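Local coordinates for protein leucyl-trna synthetase (Plasmodium knowlesi, PDB 5FOF) that forms the editing domain of an enzyme that uses ATP to join leucine to its tRNA, and probably hydrolyses wrongly charged tRNA, at residues Leu114-Gly117 with Tyr121-Asn124; Asp129-Ser134 with Val154-Ser159; Tyr185-Glu190 with Asn322-Leu327. One frame throughout, in Å; residues are numbered along the deposited sequence.

Interaction 1 (Leu114-Gly117 with Tyr121-Asn124); sequences LHYG and YVNN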
loop_
_atom_site.group_PDB
_atom_site.type_symbol
_atom_site.label_atom_id
_atom_site.label_comp_id
_atom_site.label_asym_id
_atom_site.label_seq_id
_atom_site.Cartn_x
_atom_site.Cartn_y
_atom_site.Cartn_z
ATOM N N LEU A 114 19.509 -10.443 3.645
ATOM C CA LEU A 114 19.706 -11.505 2.671
ATOM C C LEU A 114 20.611 -12.613 3.224
ATOM O O LEU A 114 21.629 -12.947 2.619
ATOM C CB LEU A 114 20.271 -10.904 1.373
ATOM C CG LEU A 114 19.447 -9.756 0.759
ATOM C CD1 LEU A 114 20.255 -8.994 -0.288
ATOM C CD2 LEU A 114 18.138 -10.278 0.171
ATOM N N HIS A 115 20.228 -13.180 4.375
ATOM C CA HIS A 115 20.893 -14.379 4.919
ATOM C C HIS A 115 20.493 -15.616 4.100
ATOM O O HIS A 115 19.309 -15.904 3.931
ATOM C CB HIS A 115 20.576 -14.592 6.418
ATOM C CG HIS A 115 21.175 -15.848 6.995
ATOM N ND1 HIS A 115 20.408 -16.876 7.507
ATOM C CD2 HIS A 115 22.465 -16.247 7.116
ATOM C CE1 HIS A 115 21.199 -17.847 7.928
ATOM N NE2 HIS A 115 22.451 -17.490 7.703
ATOM N N TYR A 116 21.503 -16.319 3.591
ATOM C CA TYR A 116 21.329 -17.557 2.843
ATOM C C TYR A 116 21.711 -18.724 3.741
ATOM O O TYR A 116 20.876 -19.575 4.041
ATOM C CB TYR A 116 22.185 -17.537 1.565
ATOM C CG TYR A 116 21.645 -16.601 0.496
ATOM C CD1 TYR A 116 20.592 -17.006 -0.350
ATOM C CD2 TYR A 116 22.168 -15.306 0.331
ATOM C CE1 TYR A 116 20.077 -16.156 -1.320
ATOM C CE2 TYR A 116 21.664 -14.450 -0.642
ATOM C CZ TYR A 116 20.617 -14.876 -1.461
ATOM O OH TYR A 116 20.111 -14.031 -2.423
ATOM N N GLY A 117 22.973 -18.737 4.177
ATOM C CA GLY A 117 23.523 -19.811 5.002
ATOM C C GLY A 117 23.470 -21.185 4.341
ATOM O O GLY A 117 23.892 -21.360 3.189
ATOM N N TYR A 121 17.625 -20.479 -1.039
ATOM C CA TYR A 121 16.684 -19.362 -0.874
ATOM C C TYR A 121 17.074 -18.548 0.357
ATOM O O TYR A 121 17.834 -19.017 1.213
ATOM C CB TYR A 121 15.211 -19.834 -0.774
ATOM C CG TYR A 121 14.921 -20.916 0.264
ATOM C CD1 TYR A 121 14.838 -20.610 1.629
ATOM C CD2 TYR A 121 14.709 -22.249 -0.122
ATOM C CE1 TYR A 121 14.576 -21.594 2.577
ATOM C CE2 TYR A 121 14.444 -23.238 0.817
ATOM C CZ TYR A 121 14.379 -22.904 2.165
ATOM O OH TYR A 121 14.114 -23.867 3.104
ATOM N N VAL A 122 16.542 -17.329 0.428
ATOM C CA VAL A 122 16.746 -16.446 1.578
ATOM C C VAL A 122 15.842 -16.935 2.724
ATOM O O VAL A 122 14.686 -17.315 2.510
ATOM C CB VAL A 122 16.476 -14.958 1.222
ATOM C CG1 VAL A 122 16.665 -14.049 2.433
ATOM C CG2 VAL A 122 17.384 -14.498 0.083
ATOM N N ASN A 123 16.394 -16.938 3.932
ATOM C CA ASN A 123 15.707 -17.464 5.107
ATOM C C ASN A 123 16.324 -16.957 6.418
ATOM O O ASN A 123 17.415 -17.372 6.832
ATOM C CB ASN A 123 15.710 -18.993 5.079
ATOM C CG ASN A 123 17.112 -19.571 5.009
ATOM O OD1 ASN A 123 17.879 -19.252 4.094
ATOM N ND2 ASN A 123 17.467 -20.397 5.989
ATOM N N ASN A 124 15.608 -16.049 7.062
ATOM C CA ASN A 124 16.030 -15.498 8.330
ATOM C C ASN A 124 15.248 -16.178 9.458
ATOM O O ASN A 124 14.394 -15.566 10.107
ATOM C CB ASN A 124 15.865 -13.983 8.310
ATOM C CG ASN A 124 16.577 -13.348 7.135
ATOM O OD1 ASN A 124 17.706 -12.861 7.260
ATOM N ND2 ASN A 124 15.936 -13.383 5.974
#

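Interaction 2 (Asp129-Ser134 with Val154-Ser159); sequences DEIIDS and VIPMLS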
loop_
_atom_site.group_PDB
_atom_site.type_symbol
_atom_site.label_atom_id
_atom_site.label_comp_id
_atom_site.label_asym_id
_atom_site.label_seq_id
_atom_site.Cartn_x
_atom_site.Cartn_y
_atom_site.Cartn_z
ATOM N N ASP A 129 11.405 -14.730 20.374
ATOM C CA ASP A 129 12.191 -13.670 21.045
ATOM C C ASP A 129 13.186 -12.978 20.119
ATOM O O ASP A 129 13.255 -11.751 20.106
ATOM C CB ASP A 129 12.931 -14.201 22.285
ATOM C CG ASP A 129 11.993 -14.490 23.462
ATOM O OD1 ASP A 129 10.927 -13.839 23.581
ATOM O OD2 ASP A 129 12.339 -15.373 24.281
ATOM N N GLU A 130 13.940 -13.752 19.346
ATOM C CA GLU A 130 14.894 -13.182 18.371
ATOM C C GLU A 130 14.223 -12.248 17.356
ATOM O O GLU A 130 14.782 -11.203 17.013
ATOM C CB GLU A 130 15.615 -14.282 17.605
ATOM C CG GLU A 130 16.619 -15.076 18.425
ATOM C CD GLU A 130 17.073 -16.347 17.719
ATOM O OE1 GLU A 130 16.268 -16.939 16.967
ATOM O OE2 GLU A 130 18.240 -16.755 17.911
ATOM N N ILE A 131 13.035 -12.637 16.887
ATOM C CA ILE A 131 12.221 -11.800 15.996
ATOM C C ILE A 131 11.874 -10.485 16.678
ATOM O O ILE A 131 12.044 -9.423 16.091
ATOM C CB ILE A 131 10.910 -12.503 15.564
ATOM C CG1 ILE A 131 11.228 -13.686 14.656
ATOM C CG2 ILE A 131 9.968 -11.535 14.841
ATOM C CD1 ILE A 131 10.015 -14.472 14.208
ATOM N N ILE A 132 11.377 -10.567 17.910
ATOM C CA ILE A 132 10.992 -9.374 18.667
ATOM C C ILE A 132 12.174 -8.418 18.898
ATOM O O ILE A 132 11.979 -7.198 18.879
ATOM C CB ILE A 132 10.239 -9.741 19.975
ATOM C CG1 ILE A 132 8.859 -10.297 19.596
ATOM C CG2 ILE A 132 10.073 -8.528 20.898
ATOM C CD1 ILE A 132 8.036 -10.842 20.743
ATOM N N ASP A 133 13.383 -8.954 19.076
ATOM C CA ASP A 133 14.586 -8.103 19.157
ATOM C C ASP A 133 14.901 -7.439 17.818
ATOM O O ASP A 133 14.893 -6.215 17.713
ATOM C CB ASP A 133 15.829 -8.885 19.637
ATOM C CG ASP A 133 15.833 -9.139 21.137
ATOM O OD1 ASP A 133 15.095 -8.457 21.886
ATOM O OD2 ASP A 133 16.588 -10.032 21.571
ATOM N N SER A 134 15.153 -8.257 16.801
ATOM C CA SER A 134 15.734 -7.779 15.541
ATOM C C SER A 134 14.806 -6.993 14.597
ATOM O O SER A 134 15.290 -6.407 13.623
ATOM C CB SER A 134 16.368 -8.959 14.789
ATOM O OG SER A 134 15.496 -10.074 14.757
ATOM N N VAL A 154 12.357 -9.571 3.729
ATOM C CA VAL A 154 11.710 -8.441 4.435
ATOM C C VAL A 154 11.193 -8.840 5.814
ATOM O O VAL A 154 11.146 -7.994 6.708
ATOM C CB VAL A 154 10.553 -7.789 3.626
ATOM C CG1 VAL A 154 9.927 -6.603 4.367
ATOM C CG2 VAL A 154 11.055 -7.311 2.278
ATOM N N ILE A 155 10.796 -10.104 5.975
ATOM C CA ILE A 155 10.362 -10.643 7.263
ATOM C C ILE A 155 11.071 -11.949 7.562
ATOM O O ILE A 155 11.419 -12.700 6.635
ATOM C CB ILE A 155 8.826 -10.861 7.326
ATOM C CG1 ILE A 155 8.352 -11.995 6.404
ATOM C CG2 ILE A 155 8.096 -9.571 6.980
ATOM C CD1 ILE A 155 6.840 -12.148 6.322
ATOM N N PRO A 156 11.269 -12.250 8.864
ATOM C CA PRO A 156 11.850 -13.536 9.259
ATOM C C PRO A 156 10.833 -14.661 9.221
ATOM O O PRO A 156 9.627 -14.410 9.140
ATOM C CB PRO A 156 12.265 -13.285 10.707
ATOM C CG PRO A 156 11.242 -12.324 11.220
ATOM C CD PRO A 156 10.797 -11.491 10.041
ATOM N N MET A 157 11.325 -15.895 9.302
ATOM C CA MET A 157 10.474 -17.074 9.504
ATOM C C MET A 157 10.607 -17.528 10.954
ATOM O O MET A 157 11.690 -17.425 11.527
ATOM C CB MET A 157 10.872 -18.188 8.541
ATOM C CG MET A 157 11.116 -17.702 7.123
ATOM S SD MET A 157 10.936 -19.012 5.901
ATOM C CE MET A 157 12.125 -18.409 4.705
ATOM N N LEU A 158 9.503 -17.996 11.540
ATOM C CA LEU A 158 9.453 -18.431 12.953
ATOM C C LEU A 158 9.826 -19.906 13.121
ATOM O O LEU A 158 9.412 -20.747 12.322
ATOM C CB LEU A 158 8.051 -18.193 13.545
ATOM C CG LEU A 158 7.763 -18.468 15.035
ATOM C CD1 LEU A 158 8.631 -17.633 15.972
ATOM C CD2 LEU A 158 6.286 -18.211 15.345
ATOM N N SER A 159 10.576 -20.213 14.184
ATOM C CA SER A 159 10.988 -21.590 14.485
ATOM C C SER A 159 11.304 -21.798 15.971
ATOM O O SER A 159 11.684 -20.857 16.654
ATOM C CB SER A 159 12.220 -21.938 13.640
ATOM O OG SER A 159 12.560 -23.304 13.753
#

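Interaction 3 (Tyr185-Glu190 with Asn322-Leu327); sequences YSNLSE and NNEGFL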
loop_
_atom_site.group_PDB
_atom_site.type_symbol
_atom_site.label_atom_id
_atom_site.label_comp_id
_atom_site.label_asym_id
_atom_site.label_seq_id
_atom_site.Cartn_x
_atom_site.Cartn_y
_atom_site.Cartn_z
ATOM N N TYR A 185 0.813 8.222 7.053
ATOM C CA TYR A 185 1.613 9.034 6.146
ATOM C C TYR A 185 2.604 8.169 5.381
ATOM O O TYR A 185 2.852 7.032 5.746
ATOM C CB TYR A 185 2.306 10.163 6.924
ATOM C CG TYR A 185 3.354 9.722 7.913
ATOM C CD1 TYR A 185 3.012 9.377 9.228
ATOM C CD2 TYR A 185 4.690 9.676 7.554
ATOM C CE1 TYR A 185 3.984 8.989 10.149
ATOM C CE2 TYR A 185 5.669 9.285 8.456
ATOM C CZ TYR A 185 5.316 8.948 9.754
ATOM O OH TYR A 185 6.297 8.551 10.633
ATOM N N SER A 186 3.117 8.704 4.283
ATOM C CA SER A 186 4.329 8.177 3.684
ATOM C C SER A 186 5.358 9.284 3.691
ATOM O O SER A 186 5.004 10.464 3.768
ATOM C CB SER A 186 4.083 7.678 2.263
ATOM O OG SER A 186 4.279 8.687 1.298
ATOM N N ASN A 187 6.625 8.900 3.586
ATOM C CA ASN A 187 7.707 9.873 3.426
ATOM C C ASN A 187 7.942 10.337 1.985
ATOM O O ASN A 187 8.916 11.030 1.729
ATOM C CB ASN A 187 9.004 9.341 4.047
ATOM C CG ASN A 187 8.961 9.337 5.557
ATOM O OD1 ASN A 187 8.294 10.163 6.183
ATOM N ND2 ASN A 187 9.677 8.419 6.152
ATOM N N LEU A 188 7.059 9.976 1.053
ATOM C CA LEU A 188 7.128 10.463 -0.332
ATOM C C LEU A 188 5.991 11.403 -0.691
ATOM O O LEU A 188 6.093 12.128 -1.671
ATOM C CB LEU A 188 7.127 9.285 -1.308
ATOM C CG LEU A 188 7.997 8.081 -0.939
ATOM C CD1 LEU A 188 7.758 6.943 -1.913
ATOM C CD2 LEU A 188 9.475 8.429 -0.889
ATOM N N SER A 189 4.909 11.390 0.078
ATOM C CA SER A 189 3.712 12.176 -0.250
ATOM C C SER A 189 3.904 13.645 0.029
ATOM O O SER A 189 4.641 14.016 0.931
ATOM C CB SER A 189 2.495 11.684 0.546
ATOM O OG SER A 189 2.869 11.325 1.850
ATOM N N GLU A 190 3.214 14.470 -0.742
ATOM C CA GLU A 190 3.172 15.898 -0.504
ATOM C C GLU A 190 2.551 16.198 0.865
ATOM O O GLU A 190 3.171 16.887 1.670
ATOM C CB GLU A 190 2.392 16.596 -1.615
ATOM C CG GLU A 190 2.473 18.115 -1.590
ATOM C CD GLU A 190 1.153 18.785 -1.910
ATOM O OE1 GLU A 190 0.087 18.200 -1.601
ATOM O OE2 GLU A 190 1.183 19.911 -2.455
ATOM N N ASN A 322 16.703 5.186 0.259
ATOM C CA ASN A 322 16.269 5.814 1.519
ATOM C C ASN A 322 15.488 4.897 2.468
ATOM O O ASN A 322 15.022 5.351 3.510
ATOM C CB ASN A 322 15.444 7.069 1.217
ATOM C CG ASN A 322 16.257 8.140 0.516
ATOM O OD1 ASN A 322 17.044 8.834 1.152
ATOM N ND2 ASN A 322 16.065 8.287 -0.790
ATOM N N ASN A 323 15.373 3.616 2.121
ATOM C CA ASN A 323 14.666 2.627 2.929
ATOM C C ASN A 323 13.222 3.032 3.210
ATOM O O ASN A 323 12.750 2.949 4.331
ATOM C CB ASN A 323 15.420 2.348 4.236
ATOM C CG ASN A 323 16.872 1.965 4.002
ATOM O OD1 ASN A 323 17.193 0.789 3.771
ATOM N ND2 ASN A 323 17.757 2.953 4.064
ATOM N N GLU A 324 12.547 3.499 2.171
ATOM C CA GLU A 324 11.139 3.826 2.223
ATOM C C GLU A 324 10.302 2.766 1.508
ATOM O O GLU A 324 9.099 2.929 1.337
ATOM C CB GLU A 324 10.923 5.205 1.587
ATOM C CG GLU A 324 11.504 6.338 2.411
ATOM C CD GLU A 324 10.952 6.364 3.832
ATOM O OE1 GLU A 324 9.766 6.024 4.025
ATOM O OE2 GLU A 324 11.700 6.713 4.764
ATOM N N GLY A 325 10.940 1.674 1.100
ATOM C CA GLY A 325 10.246 0.616 0.419
ATOM C C GLY A 325 11.102 -0.568 0.021
ATOM O O GLY A 325 12.274 -0.702 0.426
ATOM N N PHE A 326 10.493 -1.429 -0.789
ATOM C CA PHE A 326 11.111 -2.664 -1.241
ATOM C C PHE A 326 10.686 -2.936 -2.667
ATOM O O PHE A 326 9.598 -2.528 -3.087
ATOM C CB PHE A 326 10.665 -3.846 -0.358
ATOM C CG PHE A 326 10.952 -3.660 1.089
ATOM C CD1 PHE A 326 12.234 -3.814 1.565
ATOM C CD2 PHE A 326 9.951 -3.301 1.975
ATOM C CE1 PHE A 326 12.531 -3.626 2.913
ATOM C CE2 PHE A 326 10.224 -3.112 3.324
ATOM C CZ PHE A 326 11.523 -3.269 3.797
ATOM N N LEU A 327 11.553 -3.626 -3.397
ATOM C CA LEU A 327 11.188 -4.272 -4.656
ATOM C C LEU A 327 10.550 -5.620 -4.349
ATOM O O LEU A 327 10.973 -6.324 -3.431
ATOM C CB LEU A 327 12.416 -4.433 -5.556
ATOM C CG LEU A 327 13.136 -3.097 -5.856
ATOM C CD1 LEU A 327 14.272 -3.283 -6.863
ATOM C CD2 LEU A 327 12.168 -2.012 -6.341
HETATM O O HOH W 1 7.349 6.248 2.754
#

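Interaction 1 (Leu114-Gly117 with Tyr121-Asn124)
His115 holds Asn123 through two hydrogen bonds, one from backbone to backbone and one from its ring. Asn123 N donates to His115 O at 3.1 Å, nearly straight at the hydrogen (170°) and almost in line with the C=O bond. In the other direction His115 ND1 gives its proton to Asn123 O at 3.1 Å, a more bent bond (154°) whose donor is tilted out of the carbonyl plane, while the oxygen lies near the ring plane at its edge. The imidazole gets there because CG stands anti to the backbone N (chi1 177°). His115 O also receives the CA-H of Val122 as a weak contact. Neither segment is a regular strand: both belong to the loop between strands 102-108 and 125-126, which turns back on itself across three intervening residues. The apolar part of the contact is Val122, buried between its neighbours. Its CG2 lies 3.5 Å from Tyr116 CE1, approaching the phenol ring obliquely with CZ and OH also close, and its CG1 sits 4.0 Å from Leu114 CA. Gly117 N lies over one face of the imidazole, off toward the rim. Asn124 OD1 comes to 3.5 Å from His115 CB; outside this first shell, a hydrogen bond from Asn124 ND2 to Arg113 O positions the amide. The ring of Tyr121 meets Tyr151 edge-to-face.

Interaction 2 (Asp129-Ser134 with Val154-Ser159)
Glu130 O is gripped twice by Ser134, through the helical bond from Ser134 N at 3.0 Å and through Ser134 OG at 2.6 Å. The two donors arrive from opposite faces of the carbonyl plane; the hydroxyl bonds within its own helix and not across the contact. No hydrogen bond spans the contact, which is carried by Ile131. This residue points toward segment 154-159 and crosses the ring of Pro156 at a slant, with CG1 3.7 Å and CG2 3.9 Å from Pro156 CG. With CG1 anti to the carbonyl carbon (chi1 -68°), the extended chain carries CD1 on to Leu158, where Ile131 CD1 and Leu158 CD1 meet at 3.9 Å and the two side chains stand about perpendicular. Ile131 and Pro156 are both buried. Strand 157-158 runs parallel to strand 125-126, whose Met126 touches both Ile131 and Pro156 and exchanges backbone hydrogen bonds with Met157 and Ser159. Helix 128-134 leaves that strand and packs over the pair, its Ile131 and Ile132 also reaching Leu107 of strand 102-108, while Ile155 and Met157 lean on helix 143-151.

Interaction 3 (Tyr185-Glu190 with Asn322-Leu327)
A Schellman motif with positive phi at Asn323 ends helix 308-321 and brings the next residue, Glu324, to 7.1 Å from Asn187, measured between their CA atoms. The polar bridge is made by these two side chains, which cross at about a right angle. Asn187 ND2 donates to Glu324 OE2 at 3.0 Å with a fairly straight N-H (164°). The acceptor lies close to the amide plane of Asn187, yet the donor meets the carboxylate from above its plane, since the two flat groups are turned 69° against each other. A bend in the glutamate chain (chi2 -57°) brings the carboxylate beside Asn187 CB, with Glu324 OE1 3.4 Å from that atom. A water makes the second link: it accepts from Asn187 N at 2.9 Å and donates to Glu324 OE1 at 2.7 Å. The same OE1 is hydrogen-bonded to Tyr39 OH, so each carboxylate oxygen has a donor and the group's rotation is fixed from several directions; these donors would probably stabilise its negative charge. Beside the polar contact, Leu188 CD2 rests loosely against Glu324 CB at 4.3 Å. Asn187 is set in place by an ST turn, in which Ser186 OG accepts from Leu188 N at 3.1 Å, and Asn187 OD1 lies in plane at the edge of the Tyr185 ring. The contact lies at the surface, between the loop that follows strand 183-185 and the turn that leads into strand 325-328. Strand 33-40 pairs antiparallel with both 183-185 and 325-328, with backbone bonds from Tyr39 to Tyr185 and from Lys37 to Glu324, while Leu188 packs on Tyr318 and Ile319 of helix 308-321.

Overall arrangement
Interactions 1 and 2 are neighbours, with centres 13 Å apart, and meet through Asn124 and Met157: Asn124 O probably accepts from Met157 N at 3.2 Å, where the loop runs into strand 125-126 beside strand 157-158. Interaction 1 is partly buried and relies on hydrogen bonds in an irregular loop; interaction 2 is buried and purely apolar. Interaction 3 is a surface contact of amide, carboxylate and water, and its segments are separated by 131 residues. It joins a loop and a turn that flank two strands of the larger mixed sheet, about 23 Å from interaction 2 between centres, yet the two touch where Val154 CG1 packs on Phe326 CE2 at 3.7 Å.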